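Local coordinates for glutathione-dependent peroxiredoxin (PDB 3UMA), which probably reduces hydrogen peroxide and organic hydroperoxides to water and alcohols at the expense of glutathione, protecting the cell against oxidative stress, at residues Ile95-Met106 / Ile119-Thr130; Asp30-Lys38 / Glu47-Lys55. All coordinates share one frame; numbering follows the deposited sequence.

How the interactions relate
Interaction 2, the hairpin of 30-38 with 47-55, lies against interaction 1, the parallel strand pair of 95-106 with 119-130; their centres are about 12 Å apart. S123 N approaches K38 O at 3.0 Å, a probable hydrogen bond that ties strand 120-123 to the hairpin. Apolar side chains fill the seam: F37 CZ meets F129 CG at 3.6 Å, the rings standing edge-to-face, and L53 CD2 meets L122 CD1, also at 3.6 Å. Interaction 1 comes nearer the active site, the side chain of V97 lying about 7 Å from that of C72, the predicted peroxidatic cysteine. Interaction 2 lies away from it.

Interaction 1 (Ile95-Met106 / Ile119-Thr130); sequences IAVVAVNDLHVM and IHFLSDWNAAFT
The F121 ring carries V97 CG1 over one face, 4.0 Å from its centroid, a CH-pi contact set toward the rim. The H120 imidazole meets I95 O at its edge, in its plane, with CD2 turned to that oxygen; its nitrogens bond to carboxylates beyond the contact, NE2 to D94 and ND1 to E39. V97 reaches the ring because CG1 stands between its backbone N and carbonyl carbon (chi1 59°). Selenomethionine M106 brings its CE to F121 CB at 4.0 Å.

Strands 95-99 and 120-123 run parallel, 26° apart. The ladder H120 N to I95 O, V97 N to H120 O, L122 N to V97 O and A99 N to L122 O is prolonged past the end of strand 120-123 by D124 N to A99 O. This is the beta-alpha-beta unit of the thioredoxin-like peroxiredoxin core, helix 103-113 making the crossover. Alternate residues face alternate sides: V97 and F121 on one, A96, V98 and L122 on the other. The small A96 lets L122 CD1 approach its CB to 3.8 Å, while beta-branched V98 suits the strand and sets CG2 beside D124 CB.

At the end of strand 120-123, S123, its OG anti to the backbone N (chi1 156°), gives its hydroxyl to N101 O at 2.8 Å, in the carbonyl plane, closing the loop leading into the helix. V100 tucks CG2 against A127 CB at 3.7 Å. The D124 carboxylate spends both oxygens on the start of helix 128-132: OD1 accepts F129 N, and OD2 takes T130 N at 3.0 Å and T130 OG1 at 2.8 Å.

Three donors thus satisfy a buried carboxylate, and the amides at the helix start would probably stabilise its negative charge; the two carboxylates around H120 would likewise tend to favour a protonated imidazole.

Interaction 2 (Asp30-Lys38 / Glu47-Lys55); sequences DKLPNATFK and EVTTELLFK
Strands 36-38 and 47-49 run antiparallel, 153° between their directions, with F37 and V48 forming a hydrogen-bonded pair through both N-to-O bonds and T36/T49 and K38/E47 flanking it as non-hydrogen-bonded pairs. On the side of F37 and V48 the large aromatic and the beta-branched valine turn inward, both reaching L122 of strand 120-123. The other side holds T36, K38, E47 and T49. Here T36 CG2 touches T49 CG2 at 4.0 Å, and the extended E47 passes OE2 near T36 and K38. E47 OE2 lies 4.3 Å from K38 NZ, beyond a salt bridge, and would probably attract it only weakly, as suits two solvent-exposed side chains.

Just beyond, the chain of 47-55 enters helix 50-54. T49 is its N-cap, its OG1 accepting L52 N at 3.0 Å. T50 then turns back to the chain just before strand 36-38: with OG1 between its backbone N and carbonyl carbon (chi1 46°), the hydroxyl oxygen accepts A35 N at 3.0 Å, while T50 N donates to A35 O at 2.9 Å. One backbone bond and one to the T50 side chain thus continue the pairing as far as A35. Such an amino-terminal beta hairpin, laid against the thioredoxin-like core, belongs to the peroxiredoxin fold.

The methyl of T50 is used as well, CG2 pressing on F37 CE2 at 3.8 Å and on A35 CB, a small side chain that lets it come close. A valine in place of T50 would probably leave A35 N without this acceptor, with only the bond from the backbone N to A35 O joining A35 to the helix start.

Further down, L32 puts CD1 over one face of the F54 ring, 3.8 Å from its centroid; L53 CG covers the opposite face, and T50 CB lies in the ring plane at its edge.

Interaction 1 (Ile95-Met106 / Ile119-Thr130)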
loop_
_atom_site.group_PDB
_atom_site.type_symbol
_atom_site.label_atom_id
_atom_site.label_comp_id
_atom_site.label_asym_id
_atom_site.label_seq_id
_atom_site.Cartn_x
_atom_site.Cartn_y
_atom_site.Cartn_z
ATOM N N ILE A 95 6.467 -5.481 -5.045
ATOM C CA ILE A 95 6.039 -4.218 -4.451
ATOM C C ILE A 95 4.562 -3.987 -4.762
ATOM O O ILE A 95 4.122 -4.188 -5.907
ATOM C CB ILE A 95 6.880 -3.024 -4.946
ATOM C CG1 ILE A 95 8.380 -3.299 -4.773
ATOM C CG2 ILE A 95 6.467 -1.720 -4.200
ATOM C CD1 ILE A 95 9.278 -2.333 -5.556
ATOM N N ALA A 96 3.814 -3.572 -3.738
ATOM C CA ALA A 96 2.396 -3.276 -3.881
ATOM C C ALA A 96 2.031 -1.959 -3.227
ATOM O O ALA A 96 2.543 -1.637 -2.167
ATOM C CB ALA A 96 1.557 -4.378 -3.271
ATOM N N VAL A 97 1.146 -1.209 -3.881
ATOM C CA VAL A 97 0.442 -0.094 -3.259
ATOM C C VAL A 97 -1.020 -0.495 -3.059
ATOM O O VAL A 97 -1.612 -1.146 -3.916
ATOM C CB VAL A 97 0.564 1.219 -4.113
ATOM C CG1 VAL A 97 -0.015 1.041 -5.530
ATOM C CG2 VAL A 97 -0.071 2.440 -3.381
ATOM N N VAL A 98 -1.586 -0.129 -1.918
ATOM C CA VAL A 98 -2.984 -0.380 -1.632
ATOM C C VAL A 98 -3.663 0.949 -1.320
ATOM O O VAL A 98 -3.052 1.827 -0.697
ATOM C CB VAL A 98 -3.166 -1.392 -0.464
ATOM C CG1 VAL A 98 -2.539 -0.906 0.815
ATOM C CG2 VAL A 98 -4.666 -1.743 -0.218
ATOM N N ALA A 99 -4.920 1.097 -1.748
ATOM C CA ALA A 99 -5.722 2.306 -1.425
ATOM C C ALA A 99 -7.187 1.945 -1.317
ATOM O O ALA A 99 -7.642 0.988 -1.962
ATOM C CB ALA A 99 -5.552 3.350 -2.476
ATOM N N VAL A 100 -7.920 2.719 -0.509
ATOM C CA VAL A 100 -9.373 2.632 -0.447
ATOM C C VAL A 100 -9.927 3.447 -1.621
ATOM O O VAL A 100 -10.339 4.587 -1.455
ATOM C CB VAL A 100 -9.909 3.095 0.935
ATOM C CG1 VAL A 100 -11.455 3.016 1.006
ATOM C CG2 VAL A 100 -9.248 2.266 2.069
ATOM N N ASN A 101 -9.824 2.863 -2.814
ATOM C CA ASN A 101 -10.398 3.356 -4.074
ATOM C C ASN A 101 -10.978 2.144 -4.809
ATOM O O ASN A 101 -10.521 1.008 -4.592
ATOM C CB ASN A 101 -9.318 3.948 -5.004
ATOM C CG ASN A 101 -8.925 5.401 -4.647
ATOM O OD1 ASN A 101 -9.702 6.344 -4.846
ATOM N ND2 ASN A 101 -7.722 5.572 -4.129
ATOM N N ASP A 102 -11.929 2.382 -5.704
ATOM C CA ASP A 102 -12.494 1.309 -6.522
ATOM C C ASP A 102 -11.450 0.817 -7.534
ATOM O O ASP A 102 -10.425 1.469 -7.771
ATOM C CB ASP A 102 -13.788 1.787 -7.216
ATOM C CG ASP A 102 -13.542 2.879 -8.245
ATOM O OD1 ASP A 102 -13.067 2.542 -9.338
ATOM O OD2 ASP A 102 -13.834 4.089 -7.975
ATOM N N LEU A 103 -11.719 -0.314 -8.171
ATOM C CA LEU A 103 -10.697 -0.926 -9.020
ATOM C C LEU A 103 -10.457 -0.175 -10.323
ATOM O O LEU A 103 -9.349 -0.188 -10.856
ATOM C CB LEU A 103 -10.994 -2.426 -9.239
ATOM C CG LEU A 103 -11.957 -2.934 -10.308
ATOM C CD1 LEU A 103 -11.271 -2.997 -11.653
ATOM C CD2 LEU A 103 -12.465 -4.334 -9.930
ATOM N N HIS A 104 -11.467 0.527 -10.829
ATOM C CA HIS A 104 -11.270 1.274 -12.072
ATOM C C HIS A 104 -10.375 2.500 -11.873
ATOM O O HIS A 104 -9.563 2.842 -12.716
ATOM C CB HIS A 104 -12.606 1.687 -12.690
ATOM C CG HIS A 104 -13.571 0.554 -12.831
ATOM N ND1 HIS A 104 -13.486 -0.369 -13.853
ATOM C CD2 HIS A 104 -14.630 0.184 -12.070
ATOM C CE1 HIS A 104 -14.458 -1.257 -13.720
ATOM N NE2 HIS A 104 -15.169 -0.943 -12.649
ATOM N N VAL A 105 -10.547 3.172 -10.751
ATOM C CA VAL A 105 -9.666 4.288 -10.428
ATOM C C VAL A 105 -8.240 3.768 -10.204
ATOM O O VAL A 105 -7.288 4.344 -10.719
ATOM C CB VAL A 105 -10.244 5.116 -9.242
ATOM C CG1 VAL A 105 -9.215 6.076 -8.668
ATOM C CG2 VAL A 105 -11.496 5.896 -9.741
HETATM N N MSE A 106 -8.101 2.663 -9.460
HETATM C CA MSE A 106 -6.776 2.056 -9.255
HETATM C C MSE A 106 -6.099 1.741 -10.577
HETATM O O MSE A 106 -4.947 2.123 -10.781
HETATM C CB MSE A 106 -6.836 0.798 -8.369
HETATM C CG MSE A 106 -7.041 1.104 -6.913
HETATM SE SE MSE A 106 -5.753 2.454 -6.245
HETATM C CE MSE A 106 -4.167 1.383 -5.804
ATOM N N ILE A 119 4.435 -2.699 -10.518
ATOM C CA ILE A 119 4.081 -2.734 -9.112
ATOM C C ILE A 119 2.609 -3.128 -9.041
ATOM O O ILE A 119 1.850 -2.797 -9.946
ATOM C CB ILE A 119 4.392 -1.319 -8.507
ATOM C CG1 ILE A 119 5.735 -1.337 -7.797
ATOM C CG2 ILE A 119 3.301 -0.765 -7.595
ATOM C CD1 ILE A 119 6.500 -0.068 -7.961
ATOM N N HIS A 120 2.199 -3.862 -8.008
ATOM C CA HIS A 120 0.763 -4.125 -7.829
ATOM C C HIS A 120 -0.001 -2.840 -7.430
ATOM O O HIS A 120 0.495 -2.031 -6.634
ATOM C CB HIS A 120 0.501 -5.201 -6.787
ATOM C CG HIS A 120 1.021 -6.554 -7.159
ATOM N ND1 HIS A 120 0.238 -7.521 -7.760
ATOM C CD2 HIS A 120 2.242 -7.116 -6.985
ATOM C CE1 HIS A 120 0.959 -8.610 -7.948
ATOM N NE2 HIS A 120 2.179 -8.390 -7.489
ATOM N N PHE A 121 -1.180 -2.658 -8.012
ATOM C CA PHE A 121 -2.113 -1.609 -7.605
ATOM C C PHE A 121 -3.352 -2.287 -7.041
ATOM O O PHE A 121 -4.190 -2.785 -7.800
ATOM C CB PHE A 121 -2.466 -0.692 -8.792
ATOM C CG PHE A 121 -1.360 0.282 -9.146
ATOM C CD1 PHE A 121 -1.490 1.644 -8.845
ATOM C CD2 PHE A 121 -0.193 -0.166 -9.773
ATOM C CE1 PHE A 121 -0.483 2.554 -9.168
ATOM C CE2 PHE A 121 0.844 0.722 -10.071
ATOM C CZ PHE A 121 0.692 2.092 -9.757
ATOM N N LEU A 122 -3.434 -2.323 -5.713
ATOM C CA LEU A 122 -4.449 -3.079 -5.022
ATOM C C LEU A 122 -5.577 -2.172 -4.560
ATOM O O LEU A 122 -5.345 -1.170 -3.870
ATOM C CB LEU A 122 -3.844 -3.796 -3.801
ATOM C CG LEU A 122 -2.624 -4.700 -4.017
ATOM C CD1 LEU A 122 -2.143 -5.259 -2.680
ATOM C CD2 LEU A 122 -2.980 -5.837 -4.991
ATOM N N SER A 123 -6.795 -2.558 -4.913
ATOM C CA SER A 123 -7.987 -1.860 -4.513
ATOM C C SER A 123 -8.529 -2.478 -3.226
ATOM O O SER A 123 -8.815 -3.690 -3.185
ATOM C CB SER A 123 -9.018 -1.922 -5.651
ATOM O OG SER A 123 -10.323 -1.771 -5.151
ATOM N N ASP A 124 -8.605 -1.669 -2.172
ATOM C CA ASP A 124 -9.259 -2.027 -0.903
ATOM C C ASP A 124 -10.528 -1.164 -0.769
ATOM O O ASP A 124 -10.699 -0.387 0.199
ATOM C CB ASP A 124 -8.301 -1.807 0.279
ATOM C CG ASP A 124 -8.830 -2.363 1.581
ATOM O OD1 ASP A 124 -9.562 -3.364 1.556
ATOM O OD2 ASP A 124 -8.524 -1.801 2.659
ATOM N N TRP A 125 -11.421 -1.334 -1.746
ATOM C CA TRP A 125 -12.507 -0.381 -2.020
ATOM C C TRP A 125 -13.346 -0.065 -0.775
ATOM O O TRP A 125 -13.690 1.088 -0.532
ATOM C CB TRP A 125 -13.379 -0.833 -3.218
ATOM C CG TRP A 125 -14.341 -1.950 -2.862
ATOM C CD1 TRP A 125 -14.112 -3.311 -2.955
ATOM C CD2 TRP A 125 -15.643 -1.800 -2.296
ATOM N NE1 TRP A 125 -15.207 -4.000 -2.485
ATOM C CE2 TRP A 125 -16.164 -3.101 -2.089
ATOM C CE3 TRP A 125 -16.425 -0.688 -1.943
ATOM C CZ2 TRP A 125 -17.432 -3.323 -1.542
ATOM C CZ3 TRP A 125 -17.694 -0.907 -1.405
ATOM C CH2 TRP A 125 -18.179 -2.220 -1.202
ATOM N N ASN A 126 -13.658 -1.085 0.018
ATOM C CA ASN A 126 -14.484 -0.883 1.195
ATOM C C ASN A 126 -13.680 -0.790 2.468
ATOM O O ASN A 126 -14.251 -0.842 3.559
ATOM C CB ASN A 126 -15.518 -2.004 1.323
ATOM C CG ASN A 126 -14.876 -3.388 1.438
ATOM O OD1 ASN A 126 -13.640 -3.518 1.444
ATOM N ND2 ASN A 126 -15.716 -4.433 1.535
ATOM N N ALA A 127 -12.356 -0.660 2.336
ATOM C CA ALA A 127 -11.487 -0.570 3.509
ATOM C C ALA A 127 -11.532 -1.788 4.430
ATOM O O ALA A 127 -11.218 -1.650 5.616
ATOM C CB ALA A 127 -11.790 0.724 4.333
ATOM N N ALA A 128 -11.873 -2.965 3.896
ATOM C CA ALA A 128 -11.854 -4.229 4.698
ATOM C C ALA A 128 -10.481 -4.548 5.322
ATOM O O ALA A 128 -10.366 -4.714 6.528
ATOM C CB ALA A 128 -12.360 -5.453 3.844
ATOM N N PHE A 129 -9.450 -4.633 4.497
ATOM C CA PHE A 129 -8.071 -4.801 4.967
ATOM C C PHE A 129 -7.626 -3.668 5.916
ATOM O O PHE A 129 -7.158 -3.896 7.056
ATOM C CB PHE A 129 -7.122 -4.878 3.756
ATOM C CG PHE A 129 -5.677 -5.118 4.147
ATOM C CD1 PHE A 129 -5.304 -6.323 4.752
ATOM C CD2 PHE A 129 -4.712 -4.122 3.956
ATOM C CE1 PHE A 129 -3.980 -6.550 5.125
ATOM C CE2 PHE A 129 -3.399 -4.328 4.337
ATOM C CZ PHE A 129 -3.016 -5.537 4.910
ATOM N N THR A 130 -7.814 -2.433 5.452
ATOM C CA THR A 130 -7.433 -1.228 6.216
ATOM C C THR A 130 -8.035 -1.201 7.609
ATOM O O THR A 130 -7.346 -0.963 8.603
ATOM C CB THR A 130 -7.884 0.021 5.437
ATOM O OG1 THR A 130 -7.175 0.067 4.194
ATOM C CG2 THR A 130 -7.651 1.301 6.238
#

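Interaction 2 (Asp30-Lys38 / Glu47-Lys55)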
loop_
_atom_site.group_PDB
_atom_site.type_symbol
_atom_site.label_atom_id
_atom_site.label_comp_id
_atom_site.label_asym_id
_atom_site.label_seq_id
_atom_site.Cartn_x
_atom_site.Cartn_y
_atom_site.Cartn_z
ATOM N N ASP A 30 3.457 -8.891 13.996
ATOM C CA ASP A 30 2.097 -9.386 13.707
ATOM C C ASP A 30 2.035 -10.043 12.324
ATOM O O ASP A 30 2.722 -9.633 11.388
ATOM C CB ASP A 30 1.049 -8.248 13.724
ATOM C CG ASP A 30 0.760 -7.696 15.120
ATOM O OD1 ASP A 30 1.081 -8.353 16.122
ATOM O OD2 ASP A 30 0.192 -6.583 15.221
ATOM N N LYS A 31 1.191 -11.060 12.200
ATOM C CA LYS A 31 0.811 -11.570 10.885
ATOM C C LYS A 31 -0.266 -10.657 10.287
ATOM O O LYS A 31 -1.106 -10.130 11.012
ATOM C CB LYS A 31 0.271 -13.002 10.998
ATOM C CG LYS A 31 1.260 -14.012 11.627
ATOM C CD LYS A 31 0.700 -15.441 11.627
ATOM C CE LYS A 31 -0.364 -15.630 12.699
ATOM N NZ LYS A 31 -1.315 -16.785 12.458
ATOM N N LEU A 32 -0.227 -10.458 8.973
ATOM C CA LEU A 32 -1.314 -9.762 8.284
ATOM C C LEU A 32 -2.577 -10.640 8.222
ATOM O O LEU A 32 -2.478 -11.843 7.977
ATOM C CB LEU A 32 -0.891 -9.364 6.872
ATOM C CG LEU A 32 0.167 -8.262 6.686
ATOM C CD1 LEU A 32 0.409 -8.051 5.217
ATOM C CD2 LEU A 32 -0.254 -6.951 7.335
ATOM N N PRO A 33 -3.766 -10.043 8.442
ATOM C CA PRO A 33 -4.993 -10.815 8.246
ATOM C C PRO A 33 -5.142 -11.177 6.784
ATOM O O PRO A 33 -4.566 -10.511 5.917
ATOM C CB PRO A 33 -6.103 -9.846 8.681
ATOM C CG PRO A 33 -5.524 -8.495 8.444
ATOM C CD PRO A 33 -4.050 -8.638 8.773
ATOM N N ASN A 34 -5.882 -12.253 6.526
ATOM C CA ASN A 34 -6.243 -12.687 5.179
ATOM C C ASN A 34 -7.122 -11.612 4.558
ATOM O O ASN A 34 -7.918 -11.005 5.255
ATOM C CB ASN A 34 -7.009 -14.018 5.293
ATOM C CG ASN A 34 -7.311 -14.662 3.961
ATOM O OD1 ASN A 34 -6.403 -14.957 3.165
ATOM N ND2 ASN A 34 -8.606 -14.938 3.719
ATOM N N ALA A 35 -6.958 -11.363 3.260
ATOM C CA ALA A 35 -7.799 -10.401 2.542
ATOM C C ALA A 35 -7.678 -10.653 1.059
ATOM O O ALA A 35 -6.758 -11.333 0.615
ATOM C CB ALA A 35 -7.377 -8.934 2.869
ATOM N N THR A 36 -8.607 -10.106 0.290
ATOM C CA THR A 36 -8.524 -10.184 -1.153
ATOM C C THR A 36 -8.569 -8.774 -1.719
ATOM O O THR A 36 -9.259 -7.910 -1.190
ATOM C CB THR A 36 -9.683 -11.012 -1.747
ATOM O OG1 THR A 36 -10.922 -10.356 -1.466
ATOM C CG2 THR A 36 -9.730 -12.415 -1.118
ATOM N N PHE A 37 -7.852 -8.549 -2.806
ATOM C CA PHE A 37 -7.799 -7.248 -3.424
ATOM C C PHE A 37 -8.086 -7.442 -4.887
ATOM O O PHE A 37 -7.617 -8.390 -5.481
ATOM C CB PHE A 37 -6.408 -6.628 -3.284
ATOM C CG PHE A 37 -5.937 -6.504 -1.869
ATOM C CD1 PHE A 37 -6.330 -5.420 -1.080
ATOM C CD2 PHE A 37 -5.087 -7.462 -1.317
ATOM C CE1 PHE A 37 -5.912 -5.302 0.236
ATOM C CE2 PHE A 37 -4.650 -7.344 0.004
ATOM C CZ PHE A 37 -5.062 -6.255 0.783
ATOM N N LYS A 38 -8.861 -6.545 -5.468
ATOM C CA LYS A 38 -9.046 -6.558 -6.900
ATOM C C LYS A 38 -8.022 -5.646 -7.547
ATOM O O LYS A 38 -7.600 -4.640 -6.962
ATOM C CB LYS A 38 -10.474 -6.162 -7.264
ATOM C CG LYS A 38 -11.531 -7.056 -6.602
ATOM C CD LYS A 38 -12.573 -7.544 -7.586
ATOM C CE LYS A 38 -13.532 -8.519 -6.924
ATOM N NZ LYS A 38 -14.145 -9.423 -7.937
ATOM N N GLU A 47 -8.098 -11.045 -9.057
ATOM C CA GLU A 47 -8.278 -10.991 -7.616
ATOM C C GLU A 47 -7.016 -11.508 -6.920
ATOM O O GLU A 47 -6.608 -12.645 -7.145
ATOM C CB GLU A 47 -9.491 -11.815 -7.212
ATOM C CG GLU A 47 -10.007 -11.561 -5.802
ATOM C CD GLU A 47 -11.459 -11.988 -5.647
ATOM O OE1 GLU A 47 -11.915 -12.835 -6.449
ATOM O OE2 GLU A 47 -12.150 -11.478 -4.737
ATOM N N VAL A 48 -6.415 -10.663 -6.080
ATOM C CA VAL A 48 -5.145 -10.949 -5.397
ATOM C C VAL A 48 -5.439 -11.240 -3.925
ATOM O O VAL A 48 -6.046 -10.411 -3.248
ATOM C CB VAL A 48 -4.160 -9.732 -5.537
ATOM C CG1 VAL A 48 -2.879 -9.922 -4.715
ATOM C CG2 VAL A 48 -3.817 -9.488 -6.998
ATOM N N THR A 49 -5.028 -12.406 -3.430
ATOM C CA THR A 49 -5.199 -12.732 -2.013
ATOM C C THR A 49 -3.928 -12.376 -1.257
ATOM O O THR A 49 -2.861 -12.274 -1.851
ATOM C CB THR A 49 -5.489 -14.237 -1.772
ATOM O OG1 THR A 49 -4.396 -15.016 -2.270
ATOM C CG2 THR A 49 -6.782 -14.690 -2.482
ATOM N N THR A 50 -4.041 -12.208 0.053
ATOM C CA THR A 50 -2.871 -11.975 0.871
ATOM C C THR A 50 -1.933 -13.181 0.812
ATOM O O THR A 50 -0.699 -13.031 0.803
ATOM C CB THR A 50 -3.245 -11.645 2.309
ATOM O OG1 THR A 50 -4.226 -12.574 2.752
ATOM C CG2 THR A 50 -3.836 -10.247 2.394
ATOM N N GLU A 51 -2.516 -14.375 0.713
ATOM C CA GLU A 51 -1.709 -15.594 0.598
ATOM C C GLU A 51 -0.831 -15.554 -0.639
ATOM O O GLU A 51 0.390 -15.690 -0.544
ATOM C CB GLU A 51 -2.594 -16.842 0.585
ATOM C CG GLU A 51 -1.815 -18.145 0.492
ATOM C CD GLU A 51 -2.730 -19.347 0.597
ATOM O OE1 GLU A 51 -3.144 -19.855 -0.472
ATOM O OE2 GLU A 51 -3.071 -19.740 1.740
ATOM N N LEU A 52 -1.454 -15.341 -1.795
ATOM C CA LEU A 52 -0.744 -15.232 -3.065
ATOM C C LEU A 52 0.293 -14.111 -3.074
ATOM O O LEU A 52 1.361 -14.241 -3.678
ATOM C CB LEU A 52 -1.735 -15.015 -4.223
ATOM C CG LEU A 52 -1.095 -14.588 -5.559
ATOM C CD1 LEU A 52 -0.259 -15.722 -6.199
ATOM C CD2 LEU A 52 -2.114 -14.016 -6.569
ATOM N N LEU A 53 -0.044 -12.997 -2.436
ATOM C CA LEU A 53 0.833 -11.841 -2.443
ATOM C C LEU A 53 2.035 -12.041 -1.535
ATOM O O LEU A 53 3.157 -11.778 -1.933
ATOM C CB LEU A 53 0.074 -10.564 -2.052
ATOM C CG LEU A 53 0.880 -9.275 -2.251
ATOM C CD1 LEU A 53 1.408 -9.153 -3.693
ATOM C CD2 LEU A 53 0.033 -8.061 -1.871
ATOM N N PHE A 54 1.792 -12.527 -0.331
ATOM C CA PHE A 54 2.809 -12.491 0.719
ATOM C C PHE A 54 3.533 -13.813 1.050
ATOM O O PHE A 54 4.670 -13.794 1.520
ATOM C CB PHE A 54 2.198 -11.907 1.998
ATOM C CG PHE A 54 1.741 -10.491 1.851
ATOM C CD1 PHE A 54 2.669 -9.448 1.804
ATOM C CD2 PHE A 54 0.384 -10.186 1.756
ATOM C CE1 PHE A 54 2.250 -8.127 1.672
ATOM C CE2 PHE A 54 -0.040 -8.850 1.616
ATOM C CZ PHE A 54 0.894 -7.833 1.568
ATOM N N LYS A 55 2.886 -14.952 0.821
ATOM C CA LYS A 55 3.413 -16.201 1.369
ATOM C C LYS A 55 4.669 -16.665 0.668
ATOM O O LYS A 55 4.731 -16.710 -0.555
ATOM C CB LYS A 55 2.355 -17.306 1.416
ATOM C CG LYS A 55 1.259 -17.119 2.489
ATOM C CD LYS A 55 1.752 -16.502 3.801
ATOM C CE LYS A 55 1.314 -17.336 5.010
ATOM N NZ LYS A 55 1.308 -16.549 6.291
#